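Local coordinates for protein sugar isomerase (Sinorhizobium meliloti, PDB 3QC0) that binds a zinc ion in a TIM barrel of the xylose isomerase-like family and probably interconverts sugars or related substrates, at residues Gln160-Cys165 with Ile191-Lys196; Gly231-Arg234 with Gly240-Gly243; Ile45-Ala50 with Val89-Glu94. One frame throughout, in Å; residues are numbered along the deposited sequence. Where two conformers were deposited one is given.

Contact 1: Gln160-Cys165 with Ile191-Lys196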
ATOM      1  N   GLN A 160     -13.080  -1.170   3.553  1.00 13.52           N
ATOM      2  CA  GLN A 160     -13.414  -2.476   3.073  1.00 13.10           C
ATOM      3  C   GLN A 160     -13.674  -3.404   4.260  1.00 13.05           C
ATOM      4  O   GLN A 160     -14.608  -4.200   4.230  1.00 13.53           O
ATOM      5  CB  GLN A 160     -12.281  -2.994   2.193  1.00 12.58           C
ATOM      6  CG  GLN A 160     -12.466  -4.422   1.717  1.00 13.65           C
ATOM      7  CD  GLN A 160     -11.172  -5.045   1.211  1.00 12.13           C
ATOM      8  OE1 GLN A 160     -10.093  -4.503   1.458  1.00 14.20           O
ATOM      9  NE2 GLN A 160     -11.279  -6.209   0.561  1.00 14.68           N
ATOM     10  N   ALA A 161     -12.802  -3.362   5.275  1.00 12.47           N
ATOM     11  CA  ALA A 161     -13.011  -4.196   6.470  1.00 11.62           C
ATOM     12  C   ALA A 161     -14.372  -3.929   7.088  1.00 12.72           C
ATOM     13  O   ALA A 161     -15.099  -4.851   7.505  1.00 13.77           O
ATOM     14  CB  ALA A 161     -11.881  -3.991   7.488  1.00 13.55           C
ATOM     15  N   LEU A 162     -14.697  -2.651   7.201  1.00 13.24           N
ATOM     16  CA  LEU A 162     -16.007  -2.273   7.758  1.00 14.34           C
ATOM     17  C   LEU A 162     -17.176  -2.707   6.871  1.00 15.30           C
ATOM     18  O   LEU A 162     -18.227  -3.102   7.376  1.00 16.64           O
ATOM     19  CB  LEU A 162     -16.037  -0.772   8.060  1.00 14.95           C
ATOM     20  CG  LEU A 162     -15.061  -0.308   9.158  1.00 14.81           C
ATOM     21  CD1 LEU A 162     -14.961   1.229   9.212  1.00 15.57           C
ATOM     22  CD2 LEU A 162     -15.492  -0.878  10.552  1.00 15.25           C
ATOM     23  N   ASP A 163     -17.020  -2.643   5.556  1.00 15.28           N
ATOM     24  CA  ASP A 163     -18.024  -3.178   4.632  1.00 16.17           C
ATOM     25  C   ASP A 163     -18.298  -4.653   4.922  1.00 17.22           C
ATOM     26  O   ASP A 163     -19.456  -5.100   4.936  1.00 18.42           O
ATOM     27  CB  ASP A 163     -17.592  -3.045   3.176  1.00 16.54           C
ATOM     28  CG  ASP A 163     -17.653  -1.616   2.651  1.00 18.61           C
ATOM     29  OD1 ASP A 163     -18.193  -0.681   3.301  1.00 20.00           O
ATOM     30  OD2 ASP A 163     -17.097  -1.430   1.528  1.00 20.07           O
ATOM     31  N   ILE A 164     -17.244  -5.415   5.196  1.00 16.94           N
ATOM     32  CA  ILE A 164     -17.426  -6.812   5.502  1.00 18.29           C
ATOM     33  C   ILE A 164     -18.142  -6.966   6.844  1.00 18.52           C
ATOM     34  O   ILE A 164     -19.006  -7.819   6.956  1.00 19.50           O
ATOM     35  CB  ILE A 164     -16.067  -7.569   5.513  1.00 17.86           C
ATOM     36  CG1 ILE A 164     -15.394  -7.495   4.124  1.00 17.35           C
ATOM     37  CG2 ILE A 164     -16.227  -9.020   6.045  1.00 18.15           C
ATOM     38  CD1 ILE A 164     -13.929  -7.951   4.090  1.00 19.65           C
ATOM     39  N   CYS A 165     -17.766  -6.174   7.850  1.00 17.64           N
ATOM     40  CA  CYS A 165     -18.425  -6.186   9.171  1.00 19.05           C
ATOM     41  C   CYS A 165     -19.895  -5.921   8.995  1.00 21.00           C
ATOM     42  O   CYS A 165     -20.720  -6.586   9.616  1.00 23.08           O
ATOM     43  CB  CYS A 165     -17.794  -5.193  10.122  1.00 17.66           C
ATOM     44  SG  CYS A 165     -16.162  -5.612  10.683  1.00 18.15           S
ATOM     45  N   ILE A 191     -12.443   5.767  10.612  1.00 15.37           N
ATOM     46  CA  ILE A 191     -12.371   5.593  12.074  1.00 16.13           C
ATOM     47  C   ILE A 191     -13.693   6.018  12.710  1.00 17.25           C
ATOM     48  O   ILE A 191     -14.227   5.314  13.586  1.00 18.01           O
ATOM     49  CB  ILE A 191     -11.210   6.347  12.689  1.00 16.89           C
ATOM     50  CG1 ILE A 191      -9.874   5.713  12.276  1.00 15.58           C
ATOM     51  CG2 ILE A 191     -11.262   6.345  14.232  1.00 16.00           C
ATOM     52  CD1 ILE A 191      -8.622   6.521  12.707  1.00 17.33           C
ATOM     53  N   ALA A 192     -14.219   7.165  12.301  1.00 17.91           N
ATOM     54  CA  ALA A 192     -15.508   7.655  12.822  1.00 18.86           C
ATOM     55  C   ALA A 192     -16.611   6.667  12.517  1.00 19.02           C
ATOM     56  O   ALA A 192     -17.439   6.365  13.383  1.00 20.82           O
ATOM     57  CB  ALA A 192     -15.822   9.032  12.250  1.00 19.27           C
ATOM     58  N   ARG A 193     -16.618   6.122  11.302  1.00 18.71           N
ATOM     59  CA  ARG A 193     -17.568   5.090  10.879  1.00 18.62           C
ATOM     60  C   ARG A 193     -17.475   3.832  11.747  1.00 17.95           C
ATOM     61  O   ARG A 193     -18.516   3.317  12.214  1.00 19.94           O
ATOM     62  CB  ARG A 193     -17.354   4.716   9.416  1.00 18.37           C
ATOM     63  CG  ARG A 193     -18.309   3.677   8.874  1.00 19.43           C
ATOM     64  CD  ARG A 193     -17.942   3.340   7.460  1.00 18.55           C
ATOM     65  NE  ARG A 193     -18.629   2.183   6.979  1.00 19.15           N
ATOM     66  CZ  ARG A 193     -18.186   1.309   6.088  1.00 17.61           C
ATOM     67  NH1 ARG A 193     -17.006   1.486   5.495  1.00 18.22           N
ATOM     68  NH2 ARG A 193     -18.957   0.291   5.747  1.00 17.62           N
ATOM     69  N   ALA A 194     -16.252   3.369  12.009  1.00 17.54           N
ATOM     70  CA  ALA A 194     -16.006   2.208  12.861  1.00 17.74           C
ATOM     71  C   ALA A 194     -16.619   2.429  14.245  1.00 19.42           C
ATOM     72  O   ALA A 194     -17.183   1.495  14.847  1.00 19.64           O
ATOM     73  CB  ALA A 194     -14.510   1.930  12.997  1.00 17.71           C
ATOM     74  N   GLY A 195     -16.460   3.646  14.756  1.00 20.74           N
ATOM     75  CA  GLY A 195     -16.983   3.986  16.079  1.00 22.17           C
ATOM     76  C   GLY A 195     -18.495   3.927  16.079  1.00 22.70           C
ATOM     77  O   GLY A 195     -19.109   3.404  17.041  1.00 23.32           O
ATOM     78  N   LYS A 196     -19.130   4.474  15.050  1.00 22.67           N
ATOM     79  CA  LYS A 196     -20.606   4.419  14.948  1.00 23.96           C
ATOM     80  C   LYS A 196     -21.150   2.991  14.866  1.00 23.21           C
ATOM     81  O   LYS A 196     -22.240   2.681  15.368  1.00 23.79           O
ATOM     82  CB  LYS A 196     -21.134   5.187  13.732  1.00 24.70           C
ATOM     83  CG  LYS A 196     -20.884   6.697  13.763  1.00 28.40           C
ATOM     84  CD  LYS A 196     -21.323   7.284  12.406  1.00 35.39           C
ATOM     85  CE  LYS A 196     -20.875   8.703  12.173  1.00 38.54           C
ATOM     86  NZ  LYS A 196     -21.522   9.209  10.906  1.00 40.02           N
TER

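Contact 2: Gly231-Arg234 with Gly240-Gly243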
ATOM      1  N   GLY A 231      -2.653  11.825  16.710  1.00 21.09           N
ATOM      2  CA  GLY A 231      -3.877  12.128  15.984  1.00 19.99           C
ATOM      3  C   GLY A 231      -4.790  10.928  15.743  1.00 20.18           C
ATOM      4  O   GLY A 231      -6.004  10.998  15.904  1.00 19.53           O
ATOM      5  N   ILE A 232      -4.203   9.811  15.345  1.00 18.18           N
ATOM      6  CA  ILE A 232      -4.967   8.603  15.129  1.00 17.08           C
ATOM      7  C   ILE A 232      -5.626   8.182  16.471  1.00 18.32           C
ATOM      8  O   ILE A 232      -6.814   7.853  16.505  1.00 19.64           O
ATOM      9  CB  ILE A 232      -4.097   7.468  14.543  1.00 16.56           C
ATOM     10  CG1 ILE A 232      -3.675   7.805  13.084  1.00 16.41           C
ATOM     11  CG2 ILE A 232      -4.817   6.111  14.619  1.00 17.83           C
ATOM     12  CD1 ILE A 232      -2.689   6.808  12.473  1.00 17.12           C
ATOM     13  N   ARG A 233      -4.848   8.191  17.555  1.00 18.35           N
ATOM     14  CA  ARG A 233      -5.378   7.748  18.860  1.00 19.10           C
ATOM     15  C   ARG A 233      -6.493   8.666  19.299  1.00 20.05           C
ATOM     16  O   ARG A 233      -7.479   8.175  19.846  1.00 21.95           O
ATOM     17  CB  ARG A 233      -4.310   7.670  19.917  1.00 19.21           C
ATOM     18  CG  ARG A 233      -4.849   7.247  21.301  1.00 20.54           C
ATOM     19  CD  ARG A 233      -5.353   5.812  21.329  1.00 20.93           C
ATOM     20  NE  ARG A 233      -6.002   5.504  22.618  1.00 20.69           N
ATOM     21  CZ  ARG A 233      -6.463   4.304  22.948  1.00 23.72           C
ATOM     22  NH1 ARG A 233      -6.350   3.269  22.119  1.00 22.60           N
ATOM     23  NH2 ARG A 233      -7.062   4.133  24.130  1.00 25.20           N
ATOM     24  N   ARG A 234      -6.345   9.975  19.097  1.00 21.35           N
ATOM     25  CA  ARG A 234      -7.416  10.908  19.467  1.00 23.15           C
ATOM     26  C   ARG A 234      -8.693  10.594  18.699  1.00 21.92           C
ATOM     27  O   ARG A 234      -9.807  10.637  19.240  1.00 23.40           O
ATOM     28  CB  ARG A 234      -7.020  12.382  19.241  1.00 25.30           C
ATOM     29  CG  ARG A 234      -5.983  12.926  20.214  1.00 32.56           C
ATOM     30  CD  ARG A 234      -5.869  14.479  20.109  1.00 40.25           C
ATOM     31  NE  ARG A 234      -6.078  14.943  18.719  1.00 46.86           N
ATOM     32  CZ  ARG A 234      -5.119  15.235  17.819  1.00 48.79           C
ATOM     33  NH1 ARG A 234      -3.822  15.174  18.123  1.00 49.95           N
ATOM     34  NH2 ARG A 234      -5.470  15.616  16.596  1.00 49.53           N
ATOM     35  N   GLY A 240     -14.940   6.187  20.379  1.00 25.68           N
ATOM     36  CA  GLY A 240     -15.466   5.391  21.492  1.00 26.20           C
ATOM     37  C   GLY A 240     -14.643   4.187  21.925  1.00 25.51           C
ATOM     38  O   GLY A 240     -15.074   3.392  22.753  1.00 26.42           O
ATOM     39  N   PHE A 241     -13.453   4.010  21.369  1.00 23.41           N
ATOM     40  CA  PHE A 241     -12.562   2.958  21.809  1.00 23.17           C
ATOM     41  C   PHE A 241     -11.459   3.500  22.738  1.00 24.69           C
ATOM     42  O   PHE A 241     -10.641   4.352  22.355  1.00 22.09           O
ATOM     43  CB  PHE A 241     -11.914   2.246  20.603  1.00 22.08           C
ATOM     44  CG  PHE A 241     -11.055   1.089  20.993  1.00 20.61           C
ATOM     45  CD1 PHE A 241     -11.632  -0.130  21.296  1.00 23.28           C
ATOM     46  CD2 PHE A 241      -9.680   1.221  21.097  1.00 19.62           C
ATOM     47  CE1 PHE A 241     -10.844  -1.223  21.658  1.00 22.40           C
ATOM     48  CE2 PHE A 241      -8.871   0.119  21.481  1.00 21.67           C
ATOM     49  CZ  PHE A 241      -9.481  -1.091  21.765  1.00 23.52           C
ATOM     50  N   HIS A 242     -11.427   2.967  23.959  1.00 26.09           N
ATOM     51  CA  HIS A 242     -10.498   3.391  24.993  1.00 27.83           C
ATOM     52  C   HIS A 242      -9.616   2.248  25.495  1.00 28.00           C
ATOM     53  O   HIS A 242      -8.953   2.377  26.541  1.00 29.91           O
ATOM     54  CB  HIS A 242     -11.294   4.036  26.148  1.00 29.28           C
ATOM     55  CG  HIS A 242     -12.094   5.229  25.708  1.00 30.13           C
ATOM     56  ND1 HIS A 242     -11.543   6.487  25.560  1.00 32.50           N
ATOM     57  CD2 HIS A 242     -13.388   5.335  25.322  1.00 31.56           C
ATOM     58  CE1 HIS A 242     -12.471   7.316  25.110  1.00 32.28           C
ATOM     59  NE2 HIS A 242     -13.597   6.637  24.950  1.00 32.89           N
ATOM     60  N   GLY A 243      -9.587   1.147  24.741  1.00 26.74           N
ATOM     61  CA  GLY A 243      -8.734   0.002  25.063  1.00 26.60           C
ATOM     62  C   GLY A 243      -7.251   0.286  24.929  1.00 25.54           C
ATOM     63  O   GLY A 243      -6.828   1.351  24.395  1.00 26.13           O
TER

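Contact 3: Ile45-Ala50 with Val89-Glu94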
ATOM      1  N   ILE A  45       4.965 -23.292  24.338  1.00 30.66           N
ATOM      2  CA  ILE A  45       4.850 -23.444  25.809  1.00 31.47           C
ATOM      3  C   ILE A  45       3.745 -24.434  26.210  1.00 31.22           C
ATOM      4  O   ILE A  45       3.868 -25.155  27.222  1.00 31.90           O
ATOM      5  CB  ILE A  45       4.671 -22.069  26.551  1.00 31.39           C
ATOM      6  CG1 ILE A  45       4.968 -22.213  28.053  1.00 33.74           C
ATOM      7  CG2 ILE A  45       3.284 -21.460  26.402  1.00 28.92           C
ATOM      8  CD1 ILE A  45       4.940 -20.909  28.799  1.00 33.73           C
ATOM      9  N   GLY A  46       2.687 -24.477  25.403  1.00 30.32           N
ATOM     10  CA  GLY A  46       1.510 -25.273  25.627  1.00 29.01           C
ATOM     11  C   GLY A  46       0.340 -24.408  26.046  1.00 28.31           C
ATOM     12  O   GLY A  46       0.461 -23.557  26.906  1.00 27.07           O
ATOM     13  N   LEU A  47      -0.806 -24.604  25.397  1.00 27.60           N
ATOM     14  CA  LEU A  47      -1.980 -23.792  25.686  1.00 27.69           C
ATOM     15  C   LEU A  47      -2.382 -23.799  27.142  1.00 28.66           C
ATOM     16  O   LEU A  47      -2.756 -22.765  27.684  1.00 28.21           O
ATOM     17  CB  LEU A  47      -3.170 -24.245  24.822  1.00 26.49           C
ATOM     18  CG  LEU A  47      -4.491 -23.480  24.960  1.00 26.34           C
ATOM     19  CD1 LEU A  47      -4.313 -21.998  24.562  1.00 23.98           C
ATOM     20  CD2 LEU A  47      -5.589 -24.128  24.105  1.00 24.40           C
ATOM     21  N   GLY A  48      -2.282 -24.957  27.812  1.00 30.24           N
ATOM     22  CA  GLY A  48      -2.685 -25.016  29.207  1.00 31.83           C
ATOM     23  C   GLY A  48      -1.801 -24.187  30.114  1.00 31.62           C
ATOM     24  O   GLY A  48      -2.286 -23.457  30.981  1.00 31.25           O
ATOM     25  N   GLU A  49      -0.494 -24.272  29.902  1.00 31.78           N
ATOM     26  CA  GLU A  49       0.446 -23.476  30.678  1.00 32.61           C
ATOM     27  C   GLU A  49       0.283 -21.999  30.350  1.00 30.87           C
ATOM     28  O   GLU A  49       0.305 -21.151  31.239  1.00 30.11           O
ATOM     29  CB  GLU A  49       1.888 -23.946  30.430  1.00 33.51           C
ATOM     30  CG  GLU A  49       2.954 -23.188  31.174  1.00 35.32           C
ATOM     31  CD  GLU A  49       2.842 -23.236  32.707  1.00 38.44           C
ATOM     32  OE1 GLU A  49       2.076 -24.057  33.254  1.00 38.70           O
ATOM     33  OE2 GLU A  49       3.505 -22.407  33.353  1.00 38.81           O
ATOM     34  N   ALA A  50       0.081 -21.679  29.073  1.00 29.50           N
ATOM     35  CA  ALA A  50      -0.121 -20.295  28.745  1.00 28.09           C
ATOM     36  C   ALA A  50      -1.331 -19.733  29.481  1.00 27.48           C
ATOM     37  O   ALA A  50      -1.279 -18.652  29.998  1.00 26.79           O
ATOM     38  CB  ALA A  50      -0.263 -20.105  27.179  1.00 26.66           C
ATOM     39  N   VAL A  89     -10.058 -19.875  17.489  1.00 13.31           N
ATOM     40  CA  VAL A  89     -11.097 -19.378  18.376  1.00 14.22           C
ATOM     41  C   VAL A  89     -11.034 -20.112  19.703  1.00 14.21           C
ATOM     42  O   VAL A  89     -11.112 -19.468  20.724  1.00 15.09           O
ATOM     43  CB  VAL A  89     -12.488 -19.545  17.759  1.00 13.42           C
ATOM     44  CG1 VAL A  89     -13.615 -19.397  18.825  1.00 15.03           C
ATOM     45  CG2 VAL A  89     -12.690 -18.507  16.609  1.00 13.80           C
ATOM     46  N   ASP A  90     -10.868 -21.432  19.666  1.00 15.14           N
ATOM     47  CA  ASP A  90     -10.798 -22.213  20.909  1.00 15.78           C
ATOM     48  C   ASP A  90      -9.606 -21.753  21.784  1.00 16.70           C
ATOM     49  O   ASP A  90      -9.697 -21.662  23.013  1.00 17.13           O
ATOM     50  CB  ASP A  90     -10.709 -23.703  20.613  1.00 16.25           C
ATOM     51  CG  ASP A  90     -11.948 -24.265  19.966  1.00 16.83           C
ATOM     52  OD1 ASP A  90     -13.011 -23.575  19.854  1.00 17.82           O
ATOM     53  OD2 ASP A  90     -11.866 -25.440  19.553  1.00 20.62           O
ATOM     54  N   GLU A  91      -8.467 -21.515  21.142  1.00 15.99           N
ATOM     55  CA  GLU A  91      -7.277 -21.005  21.793  1.00 17.29           C
ATOM     56  C   GLU A  91      -7.545 -19.633  22.418  1.00 16.68           C
ATOM     57  O   GLU A  91      -7.227 -19.394  23.588  1.00 19.56           O
ATOM     58  CB  GLU A  91      -6.104 -20.962  20.812  1.00 16.90           C
ATOM     59  CG  GLU A  91      -5.699 -22.314  20.246  1.00 18.19           C
ATOM     60  CD  GLU A  91      -4.858 -22.243  18.987  1.00 21.69           C
ATOM     61  OE1 GLU A  91      -4.210 -21.199  18.783  1.00 20.81           O
ATOM     62  OE2 GLU A  91      -4.875 -23.242  18.201  1.00 24.30           O
ATOM     63  N   ALA A  92      -8.133 -18.723  21.644  1.00 17.03           N
ATOM     64  CA  ALA A  92      -8.456 -17.409  22.138  1.00 17.31           C
ATOM     65  C   ALA A  92      -9.367 -17.473  23.349  1.00 18.59           C
ATOM     66  O   ALA A  92      -9.196 -16.709  24.299  1.00 19.87           O
ATOM     67  CB  ALA A  92      -9.100 -16.507  21.009  1.00 16.74           C
ATOM     68  N   ALA A  93     -10.362 -18.341  23.274  1.00 18.52           N
ATOM     69  CA  ALA A  93     -11.334 -18.507  24.384  1.00 19.73           C
ATOM     70  C   ALA A  93     -10.620 -18.992  25.637  1.00 20.95           C
ATOM     71  O   ALA A  93     -10.842 -18.435  26.708  1.00 22.54           O
ATOM     72  CB  ALA A  93     -12.422 -19.463  23.970  1.00 18.93           C
ATOM     73  N   GLU A  94      -9.740 -19.971  25.492  1.00 21.55           N
ATOM     74  CA  GLU A  94      -8.986 -20.512  26.643  0.54 22.64           C
ATOM     75  C   GLU A  94      -8.155 -19.431  27.320  1.00 23.43           C
ATOM     76  O   GLU A  94      -8.023 -19.383  28.557  1.00 24.39           O
ATOM     77  CB  GLU A  94      -8.070 -21.642  26.201  0.54 23.55           C
ATOM     78  CG  GLU A  94      -7.137 -22.178  27.304  0.54 25.63           C
ATOM     79  CD  GLU A  94      -7.903 -22.742  28.509  0.54 28.66           C
ATOM     80  OE1 GLU A  94      -8.972 -23.340  28.319  0.54 28.25           O
ATOM     81  OE2 GLU A  94      -7.420 -22.572  29.641  0.54 30.53           O
TER

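Contact 1: Gln160-Cys165 with Ile191-Lys196
L162 and A194 bring the helices of Q160-C165 and I191-K196 together: their CA atoms are 6.8 Å apart, on axes that run nearly parallel at 19° and come within 10.5 Å. The L162 methyls reach across to A194, CD2 lying 3.9 Å from A194 CB and CD1 about as near. From the opposite helix R193 stretches back, extended from CG to NE with CG anti to the backbone N (chi1 -179°), and lays one guanidinium face over L162 CB, which stands 3.5 Å above the centre of that plane. Beyond the leucine the same guanidinium meets D163 at its edge. R193 NH2 forms a salt bridge of 2.7 Å with D163 OD1, which accepts through its anti lone pair, while the bond from NH1 to that oxygen is weak. Both nitrogens address the one oxygen, and the carboxylate and guanidinium planes are turned 54° apart, so this is not the flat, two-oxygen pairing. R193 has further partners in E166, Q190 and the carbonyl of G159, which should limit its rotation and share its charge. On the barrel side, L162 packs on V174 of strand 172-177, which lies between the two helices in the chain.

Contact 2: Gly231-Arg234 with Gly240-Gly243
The guanidinium of R233 closes on a single acceptor, the carbonyl oxygen of G243, from the helical segment G231-R234 to the loop G240-G243. R233 NH2 donates a bond of 2.8 Å to G243 O, bent at the hydrogen (139°) and tilted 21° from the carbonyl plane; R233 NH1 adds a weak one of 3.0 Å to the same G243 O. One oxygen thus receives both terminal nitrogens, near the guanidinium plane but not exactly in it. F241 flanks the group in two ways. Its carbonyl O sits 3.9 Å above one guanidinium face, toward the rim, and its ring turns an edge to the arginine, CD2 lying 4.0 Å from R233 NH1. With the two planes 75° apart, this is an edge contact and not a cation-pi stack.

The next shell fixes the arginine. A bend at chi2 turns a chain that starts out directed away from the backbone N, and brings its end round to the loop. There NE pairs with E237, one turn further along the same helix, and NH1 also bonds to H203 of strand 200-205, against which the F241 ring packs as well. At G243 a side chain would run into F241 CZ, so the ring and the bare backbone fit closely. G240, with positive phi, ends helix 229-238 in a Schellman motif and turns the chain back. The arrangement belongs to the alpha-to-beta return loop of a TIM barrel, where an arginine from the middle of the helix holds the loop that leads to strand 245-247.

Contact 3: Ile45-Ala50 with Val89-Glu94
L47 against E91 and E94 makes an apolar surface contact between two outer helices of the barrel, the start of helix 47-57 and the end of helix 75-94. The closest CA pair is L47 and E91, at 7.1 Å. A chi1 of -178° throws the L47 branch away from its own backbone N and across to the aliphatic part of E94: L47 CG lies 3.8 Å from E94 CG, and both leucine methyls lie close to E94 CB and CG as the two side chains cross obliquely. L47 CD1 also approaches the backbone oxygen of E91 at 4.0 Å, and CD2 stands 4.3 Å from E91 CG. The glutamates therefore offer their methylenes to the leucine while their carboxylates are engaged elsewhere, E94 with R55 and E91 with R39. E94 occupies two conformers; in the one described here, a bend at chi2 (60°) helps to separate these two roles. Were L47 cut back to an alanine, the methylenes of E94 and E91 would probably lose their apolar cover and a gap would open between the helices. G46, at the N-cap position with positive phi, turns the chain out of helix 39-45 and into the helix that carries L47. Around the contact, L47 also packs on V42 of helix 39-45 and on L95 just beyond helix 75-94, while on the far flank V89 lies against helix 114-135.

Along the chain the order is contact 3, contact 1, contact 2, each closing before the next opens, and all three belong to the outer layer of one eight-stranded parallel barrel. Contacts 1 and 2 are neighbours: their centres lie 14 Å apart, and I191 CD1 of helix 187-196 packs 4.3 Å from I232 CG2 of helix 229-238. Contact 3 is remote, its centre 29 Å from each of the others and its nearest atoms about 15 Å away. The set illustrates how a TIM barrel is clad piece by piece, helix to helix in contacts 1 and 3 and helix to return loop in contact 2, around strands that supply the zinc ligands D177 and H204.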